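Local atomic coordinates of Two-component sensor histidine kinase (Nostoc sp., PDB entry 3OLO), a protein that is probably a sensor histidine kinase that autophosphorylates in two-component signalling, its PAS domain presumably sensing a signal or mediating protein contacts. Residues Glu24-Gly30 and Phe109-Arg115; Arg44-Tyr48 and Tyr85-Arg91; Asn77-Thr83 and Val95-Phe101. All coordinates share one frame; numbering follows the deposited sequence.

Contact 1: Glu24-Gly30 and Phe109-Arg115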
loop_
_atom_site.group_PDB
_atom_site.type_symbol
_atom_site.label_atom_id
_atom_site.label_comp_id
_atom_site.label_asym_id
_atom_site.label_seq_id
_atom_site.Cartn_x
_atom_site.Cartn_y
_atom_site.Cartn_z
ATOM N N GLU A 24 -2.449 5.738 -4.354
ATOM C CA GLU A 24 -3.855 5.693 -3.977
ATOM C C GLU A 24 -4.062 6.021 -2.498
ATOM O O GLU A 24 -3.312 5.570 -1.643
ATOM C CB GLU A 24 -4.460 4.324 -4.288
ATOM C CG GLU A 24 -5.825 4.131 -3.641
ATOM C CD GLU A 24 -6.787 3.336 -4.503
ATOM O OE1 GLU A 24 -6.360 2.327 -5.091
ATOM O OE2 GLU A 24 -7.973 3.722 -4.597
ATOM N N ALA A 25 -5.096 6.795 -2.202
ATOM C CA ALA A 25 -5.446 7.064 -0.815
ATOM C C ALA A 25 -5.886 5.770 -0.139
ATOM O O ALA A 25 -6.807 5.098 -0.591
ATOM C CB ALA A 25 -6.534 8.117 -0.726
ATOM N N SER A 26 -5.209 5.433 0.950
ATOM C CA SER A 26 -5.465 4.216 1.704
ATOM C C SER A 26 -5.492 4.570 3.179
ATOM O O SER A 26 -4.654 5.348 3.644
ATOM C CB SER A 26 -4.337 3.199 1.489
ATOM O OG SER A 26 -4.049 2.997 0.116
ATOM N N PHE A 27 -6.420 3.992 3.935
ATOM C CA PHE A 27 -6.426 4.245 5.376
ATOM C C PHE A 27 -7.189 3.185 6.143
ATOM O O PHE A 27 -7.918 2.394 5.555
ATOM C CB PHE A 27 -6.994 5.634 5.684
ATOM C CG PHE A 27 -8.389 5.855 5.169
ATOM C CD1 PHE A 27 -9.487 5.399 5.879
ATOM C CD2 PHE A 27 -8.601 6.539 3.980
ATOM C CE1 PHE A 27 -10.786 5.621 5.409
ATOM C CE2 PHE A 27 -9.886 6.763 3.501
ATOM C CZ PHE A 27 -10.980 6.300 4.211
ATOM N N CYS A 28 -6.995 3.164 7.458
ATOM C CA CYS A 28 -7.693 2.218 8.323
ATOM C C CYS A 28 -8.626 2.950 9.280
ATOM O O CYS A 28 -8.252 3.964 9.840
ATOM C CB CYS A 28 -6.692 1.385 9.121
ATOM S SG CYS A 28 -5.767 0.204 8.120
ATOM N N LEU A 29 -9.837 2.424 9.435
ATOM C CA LEU A 29 -10.821 2.924 10.382
ATOM C C LEU A 29 -11.045 1.893 11.477
ATOM O O LEU A 29 -11.073 0.701 11.195
ATOM C CB LEU A 29 -12.152 3.153 9.673
ATOM C CG LEU A 29 -12.123 4.111 8.490
ATOM C CD1 LEU A 29 -13.445 4.051 7.722
ATOM C CD2 LEU A 29 -11.830 5.516 8.986
ATOM N N GLY A 30 -11.215 2.354 12.715
ATOM C CA GLY A 30 -11.590 1.491 13.822
ATOM C C GLY A 30 -13.084 1.209 13.815
ATOM O O GLY A 30 -13.803 1.628 12.913
ATOM N N PHE A 109 -11.350 -3.675 12.418
ATOM C CA PHE A 109 -11.086 -2.420 11.724
ATOM C C PHE A 109 -11.254 -2.657 10.243
ATOM O O PHE A 109 -11.407 -3.786 9.815
ATOM C CB PHE A 109 -9.675 -1.926 12.026
ATOM C CG PHE A 109 -8.598 -2.890 11.618
ATOM C CD1 PHE A 109 -8.316 -3.998 12.390
ATOM C CD2 PHE A 109 -7.868 -2.680 10.466
ATOM C CE1 PHE A 109 -7.320 -4.886 12.014
ATOM C CE2 PHE A 109 -6.876 -3.556 10.087
ATOM C CZ PHE A 109 -6.601 -4.663 10.861
ATOM N N SER A 110 -11.257 -1.597 9.454
ATOM C CA SER A 110 -11.373 -1.784 8.025
ATOM C C SER A 110 -10.209 -1.126 7.323
ATOM O O SER A 110 -9.681 -0.125 7.780
ATOM C CB SER A 110 -12.706 -1.253 7.502
ATOM O OG SER A 110 -12.861 0.105 7.829
ATOM N N CYS A 111 -9.780 -1.767 6.246
ATOM C CA CYS A 111 -8.874 -1.181 5.287
ATOM C C CYS A 111 -9.726 -0.537 4.224
ATOM O O CYS A 111 -10.669 -1.141 3.715
ATOM C CB CYS A 111 -7.999 -2.264 4.662
ATOM S SG CYS A 111 -6.835 -2.983 5.824
ATOM N N VAL A 112 -9.385 0.691 3.881
ATOM C CA VAL A 112 -10.170 1.451 2.943
ATOM C C VAL A 112 -9.253 1.969 1.848
ATOM O O VAL A 112 -8.212 2.547 2.137
ATOM C CB VAL A 112 -10.853 2.628 3.665
ATOM C CG1 VAL A 112 -11.665 3.459 2.704
ATOM C CG2 VAL A 112 -11.729 2.105 4.782
ATOM N N PHE A 113 -9.626 1.734 0.596
ATOM C CA PHE A 113 -8.962 2.367 -0.538
ATOM C C PHE A 113 -9.931 3.322 -1.227
ATOM O O PHE A 113 -11.085 2.973 -1.482
ATOM C CB PHE A 113 -8.450 1.311 -1.504
ATOM C CG PHE A 113 -7.428 0.410 -0.890
ATOM C CD1 PHE A 113 -7.814 -0.729 -0.210
ATOM C CD2 PHE A 113 -6.083 0.729 -0.949
ATOM C CE1 PHE A 113 -6.876 -1.553 0.373
ATOM C CE2 PHE A 113 -5.137 -0.096 -0.374
ATOM C CZ PHE A 113 -5.537 -1.229 0.299
ATOM N N VAL A 114 -9.457 4.525 -1.530
ATOM C CA VAL A 114 -10.330 5.580 -2.032
ATOM C C VAL A 114 -9.799 6.169 -3.332
ATOM O O VAL A 114 -8.665 6.629 -3.405
ATOM C CB VAL A 114 -10.506 6.683 -0.988
ATOM C CG1 VAL A 114 -11.587 7.684 -1.419
ATOM C CG2 VAL A 114 -10.866 6.046 0.341
ATOM N N ARG A 115 -10.631 6.114 -4.367
ATOM C CA ARG A 115 -10.297 6.681 -5.662
ATOM C C ARG A 115 -11.093 7.953 -5.828
ATOM O O ARG A 115 -12.300 7.967 -5.617
ATOM C CB ARG A 115 -10.660 5.716 -6.791
ATOM C CG ARG A 115 -9.722 4.540 -6.946
ATOM C CD ARG A 115 -10.228 3.550 -7.988
ATOM N NE ARG A 115 -11.045 2.497 -7.388
ATOM C CZ ARG A 115 -11.477 1.420 -8.039
ATOM N NH1 ARG A 115 -12.214 0.511 -7.410
ATOM N NH2 ARG A 115 -11.177 1.249 -9.320
HETATM O O HOH W 1 -6.706 8.015 -4.439
HETATM O O HOH W 2 -14.417 0.199 10.388
#
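Ser26-Leu29 runs antiparallel to Ser110-Phe113, and the axes of strands 25-29 and 109-115 approach to 4.7 Å at 162°. This joins the first and last strands of the five-stranded antiparallel sheet of the PAS fold, between strands 35-38 and 92-104. Phe27 and Val112 form a hydrogen-bonded pair, each N-H given to the other's carbonyl O. Leu29 and Ser110 do the same. The non-hydrogen-bonded pair Cys28-Cys111 lies between them, and Ser26-Phe113 is the next beyond Phe27. One face of the sheet carries Phe27, Leu29, Val112 and Val114. Phe27 CG stands between its backbone N and carbonyl carbon (chi1 58°), and the ring leans across to the other strand. Val112 CB lies over one ring face, shifted toward the rim, 3.8 Å from the Phe27 ring centroid in a CH-pi contact. Val112 CG1 reaches Phe27 CZ at 3.3 Å. Val114 CG2 comes obliquely to Phe27 CE2 at 3.4 Å. Phe35 packs edge-to-face with Phe27, and helix 40-46 covers Ala25 and Val114. The other face carries Ser26, Cys28, Cys111 and Phe113, which all meet Leu18 of the second subunit. Cys28 SG and Cys111 SG are 4.1 Å apart, so they touch as apolar groups and form no disulfide. Ser26 OG gives a hydrogen bond to Glu24 O and lies 3.2 Å from Phe113 CD2, oblique to the ring. At the Glu24 end of the pairing a water bridges the strands: it accepts from Ala25 N and donates to Val114 O at 2.6 Å.

Contact 2: Arg44-Tyr48 and Tyr85-Arg91; sequences RMTEY and YRSQSGR
Tyr48 lays its ring against the side chain of Gln88, with Gln88 CB over the ring centre, 3.5 Å from the Tyr48 centroid and 11° off the normal. This CH-pi contact holds the end of helix 40-46 against a type I beta turn, Ser87-Gly90, in the link between PAS strands 78-86 and 92-104. The Gln88 amide follows the ring, stacked with the planes 28° apart. Gln88 CG is anti to the backbone N (chi1 178°) and the chain runs on extended, which carries the amide along the ring. Gln88 NE2 gives a hydrogen bond to Glu47 O at 2.8 Å. The Gln88 OE1 end is held by Gln52. Gln88 N also bonds Thr46 O, so one residue takes two carbonyls at the helix end, where Glu47 leaves the helix with positive phi. The Glu47 carboxylate reaches into the turn. Its OE1 accepts three bonds: from Ser89 OG on the syn side, from Ser89 N on the anti side, and from Ser87 OG above the carboxylate plane. Ser87 OG and Ser89 OG each lie 2.6 Å from Glu47 OE1. Ser87 OG accepts in turn from Arg91 N, which helps to position the hydroxyl. The other oxygen, Glu47 OE2, forms a salt bridge with Arg91 NE at 3.0 Å, the two charged planes being strongly tilted. These bonds should favour a charged carboxylate. Deeper in, selenomethionine Met45 CE meets the edge of the Tyr85 ring at CE2, 3.6 Å away and near the ring plane.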
loop_
_atom_site.group_PDB
_atom_site.type_symbol
_atom_site.label_atom_id
_atom_site.label_comp_id
_atom_site.label_asym_id
_atom_site.label_seq_id
_atom_site.Cartn_x
_atom_site.Cartn_y
_atom_site.Cartn_z
ATOM N N ARG A 44 -3.170 14.151 1.459
ATOM C CA ARG A 44 -3.274 15.039 0.312
ATOM C C ARG A 44 -4.726 15.216 -0.151
ATOM O O ARG A 44 -5.167 16.327 -0.434
ATOM C CB ARG A 44 -2.426 14.527 -0.856
ATOM C CG ARG A 44 -2.553 15.420 -2.096
ATOM C CD ARG A 44 -2.314 14.685 -3.403
ATOM N NE ARG A 44 -2.908 15.428 -4.519
ATOM C CZ ARG A 44 -4.147 15.255 -4.985
ATOM N NH1 ARG A 44 -4.962 14.338 -4.450
ATOM N NH2 ARG A 44 -4.573 16.001 -6.001
HETATM N N MSE A 45 -5.469 14.122 -0.232
HETATM C CA MSE A 45 -6.820 14.167 -0.781
HETATM C C MSE A 45 -7.782 14.916 0.140
HETATM O O MSE A 45 -8.590 15.741 -0.302
HETATM C CB MSE A 45 -7.343 12.748 -1.003
HETATM C CG MSE A 45 -8.774 12.696 -1.489
HETATM SE SE MSE A 45 -9.405 10.834 -1.687
HETATM C CE MSE A 45 -9.413 10.298 0.163
ATOM N N THR A 46 -7.706 14.614 1.423
ATOM C CA THR A 46 -8.606 15.224 2.389
ATOM C C THR A 46 -8.102 16.609 2.826
ATOM O O THR A 46 -8.862 17.400 3.374
ATOM C CB THR A 46 -8.711 14.361 3.637
ATOM O OG1 THR A 46 -7.431 14.339 4.291
ATOM C CG2 THR A 46 -9.131 12.943 3.281
ATOM N N GLU A 47 -6.813 16.864 2.600
ATOM C CA GLU A 47 -6.163 18.150 2.889
ATOM C C GLU A 47 -5.968 18.395 4.373
ATOM O O GLU A 47 -5.680 19.507 4.786
ATOM C CB GLU A 47 -6.917 19.319 2.244
ATOM C CG GLU A 47 -7.103 19.104 0.758
ATOM C CD GLU A 47 -7.697 20.286 0.065
ATOM O OE1 GLU A 47 -8.727 20.796 0.554
ATOM O OE2 GLU A 47 -7.135 20.702 -0.970
ATOM N N TYR A 48 -6.101 17.335 5.160
ATOM C CA TYR A 48 -5.794 17.387 6.579
ATOM C C TYR A 48 -4.427 16.789 6.838
ATOM O O TYR A 48 -3.981 15.910 6.117
ATOM C CB TYR A 48 -6.830 16.603 7.360
ATOM C CG TYR A 48 -8.167 17.277 7.407
ATOM C CD1 TYR A 48 -8.444 18.232 8.372
ATOM C CD2 TYR A 48 -9.158 16.953 6.489
ATOM C CE1 TYR A 48 -9.669 18.853 8.419
ATOM C CE2 TYR A 48 -10.382 17.564 6.530
ATOM C CZ TYR A 48 -10.629 18.516 7.495
ATOM O OH TYR A 48 -11.839 19.114 7.525
ATOM N N TYR A 85 -16.793 13.381 -0.356
ATOM C CA TYR A 85 -15.934 13.853 0.720
ATOM C C TYR A 85 -15.828 15.371 0.722
ATOM O O TYR A 85 -15.891 16.005 -0.332
ATOM C CB TYR A 85 -14.521 13.306 0.536
ATOM C CG TYR A 85 -14.306 11.872 0.973
ATOM C CD1 TYR A 85 -15.361 11.063 1.383
ATOM C CD2 TYR A 85 -13.028 11.335 0.991
ATOM C CE1 TYR A 85 -15.142 9.742 1.786
ATOM C CE2 TYR A 85 -12.799 10.030 1.400
ATOM C CZ TYR A 85 -13.857 9.240 1.799
ATOM O OH TYR A 85 -13.614 7.937 2.196
ATOM N N ARG A 86 -15.674 15.954 1.909
ATOM C CA ARG A 86 -15.338 17.364 2.024
ATOM C C ARG A 86 -13.939 17.486 2.586
ATOM O O ARG A 86 -13.621 16.897 3.621
ATOM C CB ARG A 86 -16.309 18.114 2.928
ATOM C CG ARG A 86 -15.925 19.579 3.104
ATOM C CD ARG A 86 -16.791 20.286 4.124
ATOM N NE ARG A 86 -18.190 20.340 3.713
ATOM C CZ ARG A 86 -19.189 19.719 4.332
ATOM N NH1 ARG A 86 -18.962 18.987 5.417
ATOM N NH2 ARG A 86 -20.429 19.847 3.873
ATOM N N SER A 87 -13.104 18.252 1.895
ATOM C CA SER A 87 -11.714 18.401 2.285
ATOM C C SER A 87 -11.592 19.580 3.235
ATOM O O SER A 87 -12.535 20.351 3.402
ATOM C CB SER A 87 -10.838 18.620 1.061
ATOM O OG SER A 87 -11.143 19.853 0.442
ATOM N N GLN A 88 -10.424 19.727 3.843
ATOM C CA GLN A 88 -10.226 20.786 4.808
ATOM C C GLN A 88 -10.473 22.179 4.210
ATOM O O GLN A 88 -11.005 23.056 4.886
ATOM C CB GLN A 88 -8.836 20.710 5.428
ATOM C CG GLN A 88 -8.625 21.868 6.396
ATOM C CD GLN A 88 -7.608 21.583 7.466
ATOM O OE1 GLN A 88 -7.819 21.922 8.623
ATOM N NE2 GLN A 88 -6.487 20.971 7.087
ATOM N N SER A 89 -10.114 22.396 2.947
ATOM C CA SER A 89 -10.365 23.707 2.343
ATOM C C SER A 89 -11.790 23.843 1.792
ATOM O O SER A 89 -12.117 24.816 1.116
ATOM C CB SER A 89 -9.345 23.997 1.247
ATOM O OG SER A 89 -9.568 23.180 0.122
ATOM N N GLY A 90 -12.634 22.862 2.077
ATOM C CA GLY A 90 -14.035 22.945 1.714
ATOM C C GLY A 90 -14.359 22.426 0.326
ATOM O O GLY A 90 -15.423 22.716 -0.201
ATOM N N ARG A 91 -13.456 21.667 -0.284
ATOM C CA ARG A 91 -13.777 21.050 -1.566
ATOM C C ARG A 91 -14.734 19.902 -1.306
ATOM O O ARG A 91 -14.550 19.133 -0.362
ATOM C CB ARG A 91 -12.528 20.532 -2.276
ATOM C CG ARG A 91 -11.433 21.572 -2.486
ATOM C CD ARG A 91 -10.118 20.893 -2.889
ATOM N NE ARG A 91 -8.990 21.822 -2.996
ATOM C CZ ARG A 91 -8.682 22.500 -4.097
ATOM N NH1 ARG A 91 -9.424 22.374 -5.188
ATOM N NH2 ARG A 91 -7.638 23.317 -4.108
HETATM O O HOH W 3 -6.642 24.016 -1.494
HETATM O O HOH W 4 -13.982 17.840 6.282
#

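Contact 3: Asn77-Thr83 and Val95-Phe101; sequences NNYTFKT and VEMSLTF
Thr80 OG1 and Ser98 OG share a hydrogen bond of 2.6 Å between edge strand 78-86 and strand 92-104 of the PAS sheet. Thr80 and Ser98 form a non-hydrogen-bonded pair, and both hydroxyls lie anti to their own carbonyl carbons. The same face carries Lys82 and Glu96. Lys82 bends at chi2 and chi4 and brings NZ to the anti lone pair of Glu96 OE2 in a salt bridge, though its exact length is doubtful. The other oxygen, Glu96 OE1, pairs with Arg115, so the carboxylate lies between two positive charges. Thr80 CG2 rests on Glu96 CG at 3.5 Å. The other face is mostly apolar, with Phe81, Met97, Leu99 and Val95. Phe81 CE1 meets Leu99 CD1 at 3.4 Å. Selenomethionine Met97 comes obliquely to the Phe81 ring, SE 5.0 Å from the centroid, a Met-aromatic contact. Thr83 and Val95 lie side by side with their CG2 methyls in contact. At the far end Phe101 N bonds Asn77 O at 3.1 Å. This hairpin pairs the outermost strand 78-86 with 92-104, whose other neighbour is 107-116. Helix 70-76 packs on Tyr79 and Phe101 through Ile73, and His68 meets Phe81 edge-to-face.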
loop_
_atom_site.group_PDB
_atom_site.type_symbol
_atom_site.label_atom_id
_atom_site.label_comp_id
_atom_site.label_asym_id
_atom_site.label_seq_id
_atom_site.Cartn_x
_atom_site.Cartn_y
_atom_site.Cartn_z
ATOM N N ASN A 77 -18.722 -7.190 4.458
ATOM C CA ASN A 77 -17.324 -7.492 4.786
ATOM C C ASN A 77 -16.307 -7.096 3.703
ATOM O O ASN A 77 -15.141 -6.836 3.998
ATOM C CB ASN A 77 -17.152 -8.964 5.137
ATOM C CG ASN A 77 -15.971 -9.197 6.055
ATOM O OD1 ASN A 77 -16.128 -9.301 7.272
ATOM N ND2 ASN A 77 -14.776 -9.254 5.479
ATOM N N ASN A 78 -16.749 -7.081 2.452
ATOM C CA ASN A 78 -15.995 -6.462 1.372
ATOM C C ASN A 78 -17.004 -5.739 0.490
ATOM O O ASN A 78 -17.965 -6.346 0.033
ATOM C CB ASN A 78 -15.230 -7.506 0.564
ATOM C CG ASN A 78 -14.434 -8.454 1.441
ATOM O OD1 ASN A 78 -13.351 -8.113 1.905
ATOM N ND2 ASN A 78 -14.971 -9.652 1.672
ATOM N N TYR A 79 -16.794 -4.448 0.260
ATOM C CA TYR A 79 -17.803 -3.630 -0.405
ATOM C C TYR A 79 -17.186 -2.360 -1.001
ATOM O O TYR A 79 -16.272 -1.778 -0.422
ATOM C CB TYR A 79 -18.887 -3.282 0.612
ATOM C CG TYR A 79 -20.173 -2.771 0.017
ATOM C CD1 TYR A 79 -20.914 -3.549 -0.863
ATOM C CD2 TYR A 79 -20.668 -1.515 0.361
ATOM C CE1 TYR A 79 -22.107 -3.082 -1.397
ATOM C CE2 TYR A 79 -21.860 -1.041 -0.164
ATOM C CZ TYR A 79 -22.573 -1.825 -1.042
ATOM O OH TYR A 79 -23.754 -1.356 -1.564
ATOM N N THR A 80 -17.689 -1.942 -2.161
ATOM C CA THR A 80 -17.208 -0.741 -2.850
ATOM C C THR A 80 -18.419 0.121 -3.185
ATOM O O THR A 80 -19.424 -0.400 -3.672
ATOM C CB THR A 80 -16.446 -1.088 -4.172
ATOM O OG1 THR A 80 -15.217 -1.753 -3.870
ATOM C CG2 THR A 80 -16.123 0.176 -4.983
ATOM N N PHE A 81 -18.337 1.426 -2.922
ATOM C CA PHE A 81 -19.450 2.329 -3.216
ATOM C C PHE A 81 -18.997 3.795 -3.266
ATOM O O PHE A 81 -17.894 4.121 -2.834
ATOM C CB PHE A 81 -20.554 2.159 -2.170
ATOM C CG PHE A 81 -20.150 2.593 -0.791
ATOM C CD1 PHE A 81 -19.494 1.723 0.058
ATOM C CD2 PHE A 81 -20.415 3.876 -0.349
ATOM C CE1 PHE A 81 -19.118 2.120 1.327
ATOM C CE2 PHE A 81 -20.037 4.281 0.917
ATOM C CZ PHE A 81 -19.388 3.401 1.757
ATOM N N LYS A 82 -19.855 4.671 -3.791
ATOM C CA LYS A 82 -19.515 6.085 -3.948
ATOM C C LYS A 82 -20.040 6.907 -2.792
ATOM O O LYS A 82 -21.145 6.680 -2.304
ATOM C CB LYS A 82 -20.147 6.676 -5.211
ATOM C CG LYS A 82 -19.959 5.878 -6.463
ATOM C CD LYS A 82 -18.625 6.156 -7.120
ATOM C CE LYS A 82 -18.272 5.031 -8.065
ATOM N NZ LYS A 82 -18.110 3.770 -7.296
ATOM N N THR A 83 -19.263 7.893 -2.376
ATOM C CA THR A 83 -19.805 8.927 -1.523
ATOM C C THR A 83 -19.121 10.248 -1.856
ATOM O O THR A 83 -18.264 10.295 -2.733
ATOM C CB THR A 83 -19.634 8.554 -0.055
ATOM O OG1 THR A 83 -20.476 9.387 0.753
ATOM C CG2 THR A 83 -18.172 8.686 0.366
ATOM N N VAL A 95 -16.015 10.365 -4.488
ATOM C CA VAL A 95 -15.000 9.317 -4.414
ATOM C C VAL A 95 -15.657 7.937 -4.460
ATOM O O VAL A 95 -16.872 7.802 -4.312
ATOM C CB VAL A 95 -14.173 9.406 -3.112
ATOM C CG1 VAL A 95 -13.526 10.770 -2.975
ATOM C CG2 VAL A 95 -15.049 9.134 -1.901
ATOM N N GLU A 96 -14.830 6.921 -4.666
ATOM C CA GLU A 96 -15.249 5.529 -4.612
ATOM C C GLU A 96 -14.406 4.856 -3.539
ATOM O O GLU A 96 -13.179 4.807 -3.644
ATOM C CB GLU A 96 -15.040 4.867 -5.977
ATOM C CG GLU A 96 -15.222 3.363 -6.000
ATOM C CD GLU A 96 -15.017 2.783 -7.396
ATOM O OE1 GLU A 96 -13.912 2.284 -7.676
ATOM O OE2 GLU A 96 -15.950 2.827 -8.220
HETATM N N MSE A 97 -15.063 4.384 -2.483
HETATM C CA MSE A 97 -14.381 3.719 -1.377
HETATM C C MSE A 97 -14.518 2.216 -1.517
HETATM O O MSE A 97 -15.609 1.724 -1.787
HETATM C CB MSE A 97 -15.026 4.090 -0.038
HETATM C CG MSE A 97 -14.806 5.469 0.469
HETATM SE SE MSE A 97 -15.860 5.735 2.130
HETATM C CE MSE A 97 -14.814 4.722 3.392
ATOM N N SER A 98 -13.420 1.496 -1.304
ATOM C CA SER A 98 -13.443 0.039 -1.181
ATOM C C SER A 98 -13.038 -0.343 0.237
ATOM O O SER A 98 -11.985 0.060 0.722
ATOM C CB SER A 98 -12.496 -0.608 -2.185
ATOM O OG SER A 98 -13.008 -0.498 -3.498
ATOM N N LEU A 99 -13.892 -1.094 0.913
ATOM C CA LEU A 99 -13.639 -1.468 2.291
ATOM C C LEU A 99 -13.439 -2.959 2.402
ATOM O O LEU A 99 -14.143 -3.727 1.753
ATOM C CB LEU A 99 -14.823 -1.118 3.167
ATOM C CG LEU A 99 -15.198 0.344 3.271
ATOM C CD1 LEU A 99 -16.202 0.705 2.186
ATOM C CD2 LEU A 99 -15.765 0.569 4.654
ATOM N N THR A 100 -12.488 -3.342 3.248
ATOM C CA THR A 100 -12.310 -4.711 3.686
ATOM C C THR A 100 -12.258 -4.704 5.207
ATOM O O THR A 100 -11.462 -3.979 5.786
ATOM C CB THR A 100 -10.989 -5.275 3.181
ATOM O OG1 THR A 100 -10.902 -5.093 1.764
ATOM C CG2 THR A 100 -10.877 -6.750 3.519
ATOM N N PHE A 101 -13.083 -5.513 5.862
ATOM C CA PHE A 101 -13.048 -5.571 7.318
ATOM C C PHE A 101 -12.152 -6.698 7.786
ATOM O O PHE A 101 -12.155 -7.779 7.218
ATOM C CB PHE A 101 -14.445 -5.723 7.889
ATOM C CG PHE A 101 -15.287 -4.509 7.702
ATOM C CD1 PHE A 101 -16.037 -4.345 6.545
ATOM C CD2 PHE A 101 -15.311 -3.512 8.665
ATOM C CE1 PHE A 101 -16.811 -3.207 6.358
ATOM C CE2 PHE A 101 -16.086 -2.378 8.491
ATOM C CZ PHE A 101 -16.838 -2.226 7.335
#

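How the contacts relate
All three contacts reach one PAS sheet. Centre to centre, contacts 1 and 3 are about 9 Å apart, contacts 1 and 2 about 16 Å, and contacts 2 and 3 about 19 Å. Contacts 1 and 3 are joined through neighbouring strands 107-116 and 92-104, where Phe113 O lies 2.8 Å from Ser98 N, a probable hydrogen bond. Contact 2 ties the end of helix 40-46 to the turn after strand 78-86. Its Met45 CE lies 3.7 Å from Ala25 CB of contact 1. Tyr85 of contact 2 touches both others, with Tyr85 OH 3.7 Å from Phe27 CZ and Tyr85 CE1 3.7 Å from Val95 CG2. In PAS relatives with a bound cofactor, it generally lies between this sheet and the helices; no such site is established here.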